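Local coordinates for flavin-nucleotide-binding protein (Mycobacterium smegmatis, PDB 4YBN) that binds FAD and haem as a split beta-barrel member of a catalytically diverse oxidoreductase superfamily, at the protoporphyrin IX containing Fe site and the interface of chains A and B. Sequence-based numbering; all coordinates share one arbitrary frame. Chains: chain A/B, Flavin-nucleotide-binding protein.

Contact 1: the protoporphyrin IX containing Fe site. Residues chain A 62-64, 123, 127, 130, 141, 145-146, 148-149; chain B 95-96, 98-100, 102, 164. With HEM (protoporphyrin IX containing Fe), chain C.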
loop_
_atom_site.group_PDB
_atom_site.type_symbol
_atom_site.label_atom_id
_atom_site.label_comp_id
_atom_site.label_asym_id
_atom_site.label_seq_id
_atom_site.Cartn_x
_atom_site.Cartn_y
_atom_site.Cartn_z
ATOM N N HIS A 62 -0.722 -16.564 -2.877
ATOM C CA HIS A 62 -1.050 -17.498 -3.895
ATOM C C HIS A 62 -1.417 -16.909 -5.216
ATOM O O HIS A 62 -1.683 -15.711 -5.334
ATOM C CB HIS A 62 -2.181 -18.374 -3.402
ATOM C CG HIS A 62 -3.495 -17.745 -3.514
ATOM N ND1 HIS A 62 -3.762 -16.525 -2.941
ATOM C CD2 HIS A 62 -4.612 -18.121 -4.182
ATOM C CE1 HIS A 62 -5.014 -16.196 -3.218
ATOM N NE2 HIS A 62 -5.543 -17.146 -3.966
ATOM N N GLY A 63 -1.501 -17.741 -6.223
ATOM C CA GLY A 63 -1.948 -17.246 -7.538
ATOM C C GLY A 63 -1.832 -18.294 -8.599
ATOM O O GLY A 63 -1.705 -19.458 -8.241
ATOM N N SER A 64 -1.852 -17.903 -9.879
ATOM C CA SER A 64 -1.868 -18.862 -10.954
ATOM C C SER A 64 -0.508 -19.515 -11.098
ATOM O O SER A 64 0.538 -18.846 -11.057
ATOM C CB SER A 64 -2.287 -18.213 -12.297
ATOM O OG SER A 64 -2.178 -19.144 -13.379
ATOM N N LEU A 123 -4.372 -22.991 1.751
ATOM C CA LEU A 123 -5.332 -22.161 1.067
ATOM C C LEU A 123 -6.595 -21.889 1.893
ATOM O O LEU A 123 -7.081 -20.775 1.939
ATOM C CB LEU A 123 -5.698 -22.689 -0.313
ATOM C CG LEU A 123 -4.527 -22.644 -1.277
ATOM C CD1 LEU A 123 -4.861 -23.358 -2.562
ATOM C CD2 LEU A 123 -4.092 -21.215 -1.631
ATOM N N THR A 127 -7.690 -18.265 2.856
ATOM C CA THR A 127 -9.063 -17.760 2.667
ATOM C C THR A 127 -9.710 -17.171 3.931
ATOM O O THR A 127 -10.312 -16.103 3.894
ATOM C CB THR A 127 -9.932 -18.911 2.178
ATOM O OG1 THR A 127 -9.484 -19.243 0.878
ATOM C CG2 THR A 127 -11.393 -18.552 2.166
ATOM N N PHE A 130 -8.633 -13.558 4.604
ATOM C CA PHE A 130 -9.218 -12.575 3.721
ATOM C C PHE A 130 -10.675 -12.395 4.101
ATOM O O PHE A 130 -11.146 -11.264 4.158
ATOM C CB PHE A 130 -9.132 -12.976 2.208
ATOM C CG PHE A 130 -7.715 -13.043 1.630
ATOM C CD1 PHE A 130 -6.686 -12.195 2.082
ATOM C CD2 PHE A 130 -7.423 -13.942 0.601
ATOM C CE1 PHE A 130 -5.417 -12.274 1.530
ATOM C CE2 PHE A 130 -6.137 -14.028 0.036
ATOM C CZ PHE A 130 -5.130 -13.205 0.511
ATOM N N SER A 141 -12.224 -27.072 -2.336
ATOM C CA SER A 141 -11.668 -26.812 -3.649
ATOM C C SER A 141 -11.498 -28.131 -4.390
ATOM O O SER A 141 -11.320 -29.180 -3.755
ATOM C CB SER A 141 -10.322 -26.113 -3.463
ATOM O OG SER A 141 -10.526 -24.800 -2.898
ATOM N N GLU A 145 -8.761 -27.122 -9.350
ATOM C CA GLU A 145 -8.515 -25.807 -8.772
ATOM C C GLU A 145 -7.159 -25.775 -8.053
ATOM O O GLU A 145 -6.379 -24.822 -8.213
ATOM C CB GLU A 145 -9.640 -25.372 -7.812
ATOM C CG GLU A 145 -10.933 -25.010 -8.553
ATOM C CD GLU A 145 -12.162 -24.931 -7.657
ATOM O OE1 GLU A 145 -12.140 -25.434 -6.516
ATOM O OE2 GLU A 145 -13.152 -24.292 -8.100
ATOM N N LEU A 146 -6.874 -26.800 -7.255
ATOM C CA LEU A 146 -5.603 -26.806 -6.553
ATOM C C LEU A 146 -4.440 -26.907 -7.514
ATOM O O LEU A 146 -3.445 -26.223 -7.339
ATOM C CB LEU A 146 -5.580 -27.914 -5.516
ATOM C CG LEU A 146 -6.619 -27.764 -4.424
ATOM C CD1 LEU A 146 -6.831 -29.067 -3.663
ATOM C CD2 LEU A 146 -6.175 -26.678 -3.465
ATOM N N ALA A 148 -4.235 -25.748 -10.478
ATOM C CA ALA A 148 -4.050 -24.440 -11.127
ATOM C C ALA A 148 -3.482 -23.337 -10.179
ATOM O O ALA A 148 -3.238 -22.252 -10.607
ATOM C CB ALA A 148 -5.354 -23.961 -11.736
ATOM N N THR A 149 -3.182 -23.674 -8.947
ATOM C CA THR A 149 -2.759 -22.729 -7.911
ATOM C C THR A 149 -1.355 -23.009 -7.351
ATOM O O THR A 149 -0.968 -24.111 -7.008
ATOM C CB THR A 149 -3.819 -22.678 -6.761
ATOM O OG1 THR A 149 -5.082 -22.332 -7.323
ATOM C CG2 THR A 149 -3.558 -21.618 -5.681
ATOM N N SER B 95 -13.723 -20.502 -3.153
ATOM C CA SER B 95 -12.535 -19.757 -2.722
ATOM C C SER B 95 -11.614 -19.525 -3.923
ATOM O O SER B 95 -11.046 -18.426 -4.065
ATOM C CB SER B 95 -11.846 -20.502 -1.635
ATOM O OG SER B 95 -11.409 -21.756 -2.114
ATOM N N PHE B 96 -11.582 -20.484 -4.856
ATOM C CA PHE B 96 -10.818 -20.318 -6.105
ATOM C C PHE B 96 -11.141 -19.043 -6.855
ATOM O O PHE B 96 -10.250 -18.435 -7.408
ATOM C CB PHE B 96 -11.049 -21.501 -7.060
ATOM C CG PHE B 96 -10.244 -21.435 -8.353
ATOM C CD1 PHE B 96 -8.871 -21.709 -8.355
ATOM C CD2 PHE B 96 -10.874 -21.185 -9.567
ATOM C CE1 PHE B 96 -8.141 -21.698 -9.535
ATOM C CE2 PHE B 96 -10.146 -21.159 -10.749
ATOM C CZ PHE B 96 -8.778 -21.415 -10.739
ATOM N N SER B 98 -12.560 -16.278 -5.587
ATOM C CA SER B 98 -12.635 -15.093 -4.778
ATOM C C SER B 98 -11.321 -14.316 -4.982
ATOM O O SER B 98 -10.269 -14.897 -5.347
ATOM C CB SER B 98 -12.825 -15.436 -3.334
ATOM O OG SER B 98 -14.084 -16.101 -3.140
ATOM N N SER B 99 -11.367 -13.012 -4.788
ATOM C CA SER B 99 -10.201 -12.159 -5.025
ATOM C C SER B 99 -10.414 -10.753 -4.456
ATOM O O SER B 99 -11.346 -10.553 -3.707
ATOM C CB SER B 99 -9.890 -12.054 -6.487
ATOM O OG SER B 99 -10.945 -11.436 -7.114
ATOM N N PHE B 100 -9.519 -9.813 -4.793
ATOM C CA PHE B 100 -9.654 -8.386 -4.431
ATOM C C PHE B 100 -9.886 -7.573 -5.672
ATOM O O PHE B 100 -9.395 -7.939 -6.708
ATOM C CB PHE B 100 -8.437 -7.915 -3.695
ATOM C CG PHE B 100 -8.200 -8.590 -2.367
ATOM C CD1 PHE B 100 -8.776 -8.106 -1.219
ATOM C CD2 PHE B 100 -7.328 -9.671 -2.258
ATOM C CE1 PHE B 100 -8.540 -8.677 0.010
ATOM C CE2 PHE B 100 -7.090 -10.261 -1.022
ATOM C CZ PHE B 100 -7.685 -9.751 0.120
ATOM N N TYR B 102 -8.898 -4.108 -7.185
ATOM C CA TYR B 102 -7.798 -3.184 -6.955
ATOM C C TYR B 102 -7.427 -2.478 -8.266
ATOM O O TYR B 102 -7.866 -2.855 -9.363
ATOM C CB TYR B 102 -6.629 -3.913 -6.445
ATOM C CG TYR B 102 -6.106 -4.911 -7.464
ATOM C CD1 TYR B 102 -5.372 -4.495 -8.591
ATOM C CD2 TYR B 102 -6.379 -6.295 -7.338
ATOM C CE1 TYR B 102 -4.900 -5.419 -9.536
ATOM C CE2 TYR B 102 -5.925 -7.225 -8.289
ATOM C CZ TYR B 102 -5.189 -6.797 -9.386
ATOM O OH TYR B 102 -4.729 -7.704 -10.325
ATOM N N LYS B 164 -2.840 -2.033 -14.107
ATOM C CA LYS B 164 -3.786 -3.164 -13.995
ATOM C C LYS B 164 -5.002 -2.720 -13.191
ATOM O O LYS B 164 -4.843 -2.095 -12.169
ATOM C CB LYS B 164 -3.076 -4.375 -13.362
ATOM C CG LYS B 164 -3.880 -5.650 -13.582
ATOM C CD LYS B 164 -3.108 -6.954 -13.331
ATOM C CE LYS B 164 -3.959 -8.188 -13.707
ATOM N NZ LYS B 164 -3.380 -9.490 -13.259
HETATM C CHA HEM C . -5.830 -15.089 -8.497
HETATM C CHB HEM C . -7.664 -13.418 -4.388
HETATM C CHC HEM C . -8.751 -17.924 -2.961
HETATM C CHD HEM C . -6.701 -19.587 -6.990
HETATM C C1A HEM C . -6.259 -14.251 -7.512
HETATM C C2A HEM C . -6.159 -12.838 -7.579
HETATM C C3A HEM C . -6.653 -12.373 -6.402
HETATM C C4A HEM C . -7.070 -13.489 -5.629
HETATM C CMA HEM C . -6.757 -10.912 -6.041
HETATM C CAA HEM C . -5.584 -11.995 -8.707
HETATM C CBA HEM C . -6.459 -11.910 -9.968
HETATM C CGA HEM C . -5.747 -11.054 -10.994
HETATM O O1A HEM C . -6.202 -9.917 -11.277
HETATM O O2A HEM C . -4.706 -11.465 -11.570
HETATM C C1B HEM C . -8.154 -14.507 -3.647
HETATM C C2B HEM C . -8.853 -14.352 -2.410
HETATM C C3B HEM C . -9.159 -15.605 -1.965
HETATM C C4B HEM C . -8.648 -16.549 -3.008
HETATM C CMB HEM C . -9.169 -13.060 -1.689
HETATM C CAB HEM C . -9.943 -15.835 -0.722
HETATM C CBB HEM C . -10.567 -16.975 -0.477
HETATM C C1C HEM C . -8.257 -18.827 -3.922
HETATM C C2C HEM C . -8.139 -20.239 -3.752
HETATM C C3C HEM C . -7.550 -20.734 -4.917
HETATM C C4C HEM C . -7.316 -19.583 -5.785
HETATM C CMC HEM C . -8.602 -21.032 -2.560
HETATM C CAC HEM C . -7.323 -22.152 -5.259
HETATM C CBC HEM C . -7.837 -23.230 -4.627
HETATM C C1D HEM C . -6.321 -18.470 -7.710
HETATM C C2D HEM C . -5.692 -18.586 -9.045
HETATM C C3D HEM C . -5.475 -17.335 -9.443
HETATM C C4D HEM C . -5.937 -16.464 -8.364
HETATM C CMD HEM C . -5.365 -19.827 -9.835
HETATM C CAD HEM C . -4.885 -16.851 -10.730
HETATM C CBD HEM C . -6.020 -16.391 -11.667
HETATM C CGD HEM C . -5.561 -16.255 -13.108
HETATM O O1D HEM C . -5.961 -17.046 -14.001
HETATM O O2D HEM C . -4.762 -15.343 -13.407
HETATM N NA HEM C . -6.817 -14.630 -6.319
HETATM N NB HEM C . -8.087 -15.809 -3.979
HETATM N NC HEM C . -7.678 -18.460 -5.124
HETATM N ND HEM C . -6.447 -17.185 -7.355
HETATM FE FE HEM C . -7.169 -16.523 -5.744
#
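The partly occupied b-type haem lies in a pocket built by both chains, its propionates at one end and the vinyl of pyrrole C at the other. At the propionate end, chain B grips the A-ring carboxylate. B:Tyr102 gives its phenol OH to O1A of HEM at 2.8 Å. B:Lys164, extended beyond CG, brings its amine NZ tip to tip with O2A of HEM in a 2.9 Å salt bridge, which should offset the carboxylate charge. CB of A:Ser64 rests on the root of the D-ring propionate, 3.3 Å from CAD of HEM.

At the centre, A:His62 is the axial ligand, its NE2 over one face, 2.5 Å from FE of HEM, a rather long bond. With the four porphyrin nitrogens it makes a nearly square-pyramidal set, though a weak sixth ligand may be unseen. The opposite face is lined by backbone of B:Ser95, B:Phe96, B:Ser98 and B:Ser99, CA of B:Phe96 over pyrrole C. The carbonyl O of B:Ser98 is pressed to 2.7 Å from NB of HEM, a clash of two acceptors that fits the partial occupancy.

At the B-ring methyl, A:Phe130 and B:Phe100 cross at about a right angle, CE2 of B:Phe100 over the centre of the A:Phe130 ring. The B:Phe96 ring turns its edge to pyrroles C and D, and CG of A:Glu145 covers one of its faces toward the rim. At the far end, CD1 of A:Leu123 touches the vinyl carbon CBC of HEM at 3.6 Å.

Contact 2: the interface of chains A and B. Residues chain A 80, 82, 104, 106, 108; chain B 36, 45, 47, 49.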
loop_
_atom_site.group_PDB
_atom_site.type_symbol
_atom_site.label_atom_id
_atom_site.label_comp_id
_atom_site.label_asym_id
_atom_site.label_seq_id
_atom_site.Cartn_x
_atom_site.Cartn_y
_atom_site.Cartn_z
ATOM N N ALA A 80 11.775 -9.173 -1.304
ATOM C CA ALA A 80 11.574 -8.327 -0.165
ATOM C C ALA A 80 10.072 -8.008 -0.177
ATOM O O ALA A 80 9.522 -7.713 -1.233
ATOM C CB ALA A 80 12.470 -7.089 -0.254
ATOM N N SER A 82 6.866 -5.809 1.279
ATOM C CA SER A 82 6.508 -4.610 2.010
ATOM C C SER A 82 5.016 -4.533 2.283
ATOM O O SER A 82 4.160 -4.789 1.413
ATOM C CB SER A 82 7.014 -3.358 1.184
ATOM O OG SER A 82 6.562 -2.166 1.769
ATOM N N SER A 104 4.719 0.351 8.801
ATOM C CA SER A 104 5.203 -0.324 7.648
ATOM C C SER A 104 6.125 -1.479 8.076
ATOM O O SER A 104 6.899 -1.310 9.020
ATOM C CB SER A 104 6.033 0.637 6.743
ATOM O OG SER A 104 6.316 -0.118 5.535
ATOM N N THR A 106 8.857 -4.516 6.531
ATOM C CA THR A 106 9.579 -5.051 5.406
ATOM C C THR A 106 10.190 -6.407 5.838
ATOM O O THR A 106 10.757 -6.481 6.924
ATOM C CB THR A 106 10.716 -4.140 4.967
ATOM O OG1 THR A 106 10.246 -2.776 4.921
ATOM C CG2 THR A 106 11.101 -4.553 3.572
ATOM N N PHE A 108 12.293 -10.157 4.390
ATOM C CA PHE A 108 13.242 -10.527 3.328
ATOM C C PHE A 108 13.361 -12.024 3.406
ATOM O O PHE A 108 13.448 -12.528 4.507
ATOM C CB PHE A 108 14.603 -9.937 3.698
ATOM C CG PHE A 108 14.618 -8.450 3.750
ATOM C CD1 PHE A 108 14.741 -7.716 2.567
ATOM C CD2 PHE A 108 14.525 -7.777 4.954
ATOM C CE1 PHE A 108 14.782 -6.317 2.580
ATOM C CE2 PHE A 108 14.565 -6.379 4.995
ATOM C CZ PHE A 108 14.701 -5.657 3.788
ATOM N N THR B 36 5.405 2.314 -3.294
ATOM C CA THR B 36 6.427 1.429 -2.815
ATOM C C THR B 36 7.479 1.366 -3.866
ATOM O O THR B 36 7.165 1.066 -4.993
ATOM C CB THR B 36 5.852 0.007 -2.508
ATOM O OG1 THR B 36 4.797 0.106 -1.533
ATOM C CG2 THR B 36 6.927 -0.909 -1.927
ATOM N N PRO B 45 16.967 -7.608 -3.582
ATOM C CA PRO B 45 15.921 -6.588 -3.713
ATOM C C PRO B 45 15.695 -5.920 -2.422
ATOM O O PRO B 45 15.818 -6.508 -1.309
ATOM C CB PRO B 45 14.724 -7.399 -4.186
ATOM C CG PRO B 45 14.961 -8.760 -3.495
ATOM C CD PRO B 45 16.440 -8.980 -3.632
ATOM N N ALA B 47 12.790 -2.854 -0.817
ATOM C CA ALA B 47 11.480 -2.217 -1.052
ATOM C C ALA B 47 11.176 -1.272 0.088
ATOM O O ALA B 47 11.252 -1.673 1.232
ATOM C CB ALA B 47 10.414 -3.282 -1.164
ATOM N N PRO B 49 8.346 2.031 1.398
ATOM C CA PRO B 49 7.233 2.868 1.159
ATOM C C PRO B 49 7.707 4.323 1.175
ATOM O O PRO B 49 8.597 4.695 1.942
ATOM C CB PRO B 49 6.321 2.632 2.382
ATOM C CG PRO B 49 7.267 2.346 3.455
ATOM C CD PRO B 49 8.432 1.608 2.802
HETATM O O HOH W 1 4.473 -0.881 1.035
HETATM O O HOH W 2 11.635 -0.933 3.757
#
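Water carries the polar contacts of this patch, where side chains from strands 78-91 and 99-108 of chain A face strands 34-41 and 44-51 of chain B. Water 1 joins two hydroxyls: OG of A:Ser82 lies 2.6 Å from it and OG1 of B:Thr36 2.8 Å. OG of A:Ser82 is anti to its backbone N (chi1 173°), which carries the hydroxyl toward chain B. Water 2 links a side chain to a main chain, 2.6 Å from OG1 of A:Thr106 and 2.7 Å from the carbonyl O of B:Ala47. That carbonyl can only accept, so the water should donate to it. No nitrogen or oxygen of one chain bonds directly to the other here.

Van der Waals contacts fill in around the waters. The methyl CG2 of B:Thr36, anti to its own backbone N, meets CB of A:Ser82 at 4.0 Å, so this threonine offers its hydroxyl to the water and its methyl to the serine. OG of A:Ser104 comes against the ring carbon CG of B:Pro49 at 3.4 Å. Near the start of strand 44-51, the carbonyl O of B:Pro45 approaches the methyl CB of A:Ala80 at 3.6 Å, with the ring edge of A:Phe108 nearby at CE1.

Small side chains and bridging waters probably let the strands pack side by side. The patch, repeated by the two-fold, probably helps hold the two chains together and places A:Ser104, A:Thr106, A:Phe108 and B:Pro49 in FAD pockets.

The C-alpha centres of contact 1 and contact 2 lie about 23 Å apart, yet strand 99-108 enters both. In chain B its beginning lines the haem pocket of contact 1; in chain A its later part faces the partner in contact 2, and the two-fold makes each chain do both. Contact 1 itself joins the chains, so the complete haem pocket exists only where they pair, and the two may be coupled. Several residues also belong to FAD sites: A:His62, B:Tyr102 and B:Lys164 in contact 1, A:Ser104, A:Thr106 and B:Pro49 in contact 2. Strand 99-108 thus serves both cofactor binding and subunit pairing.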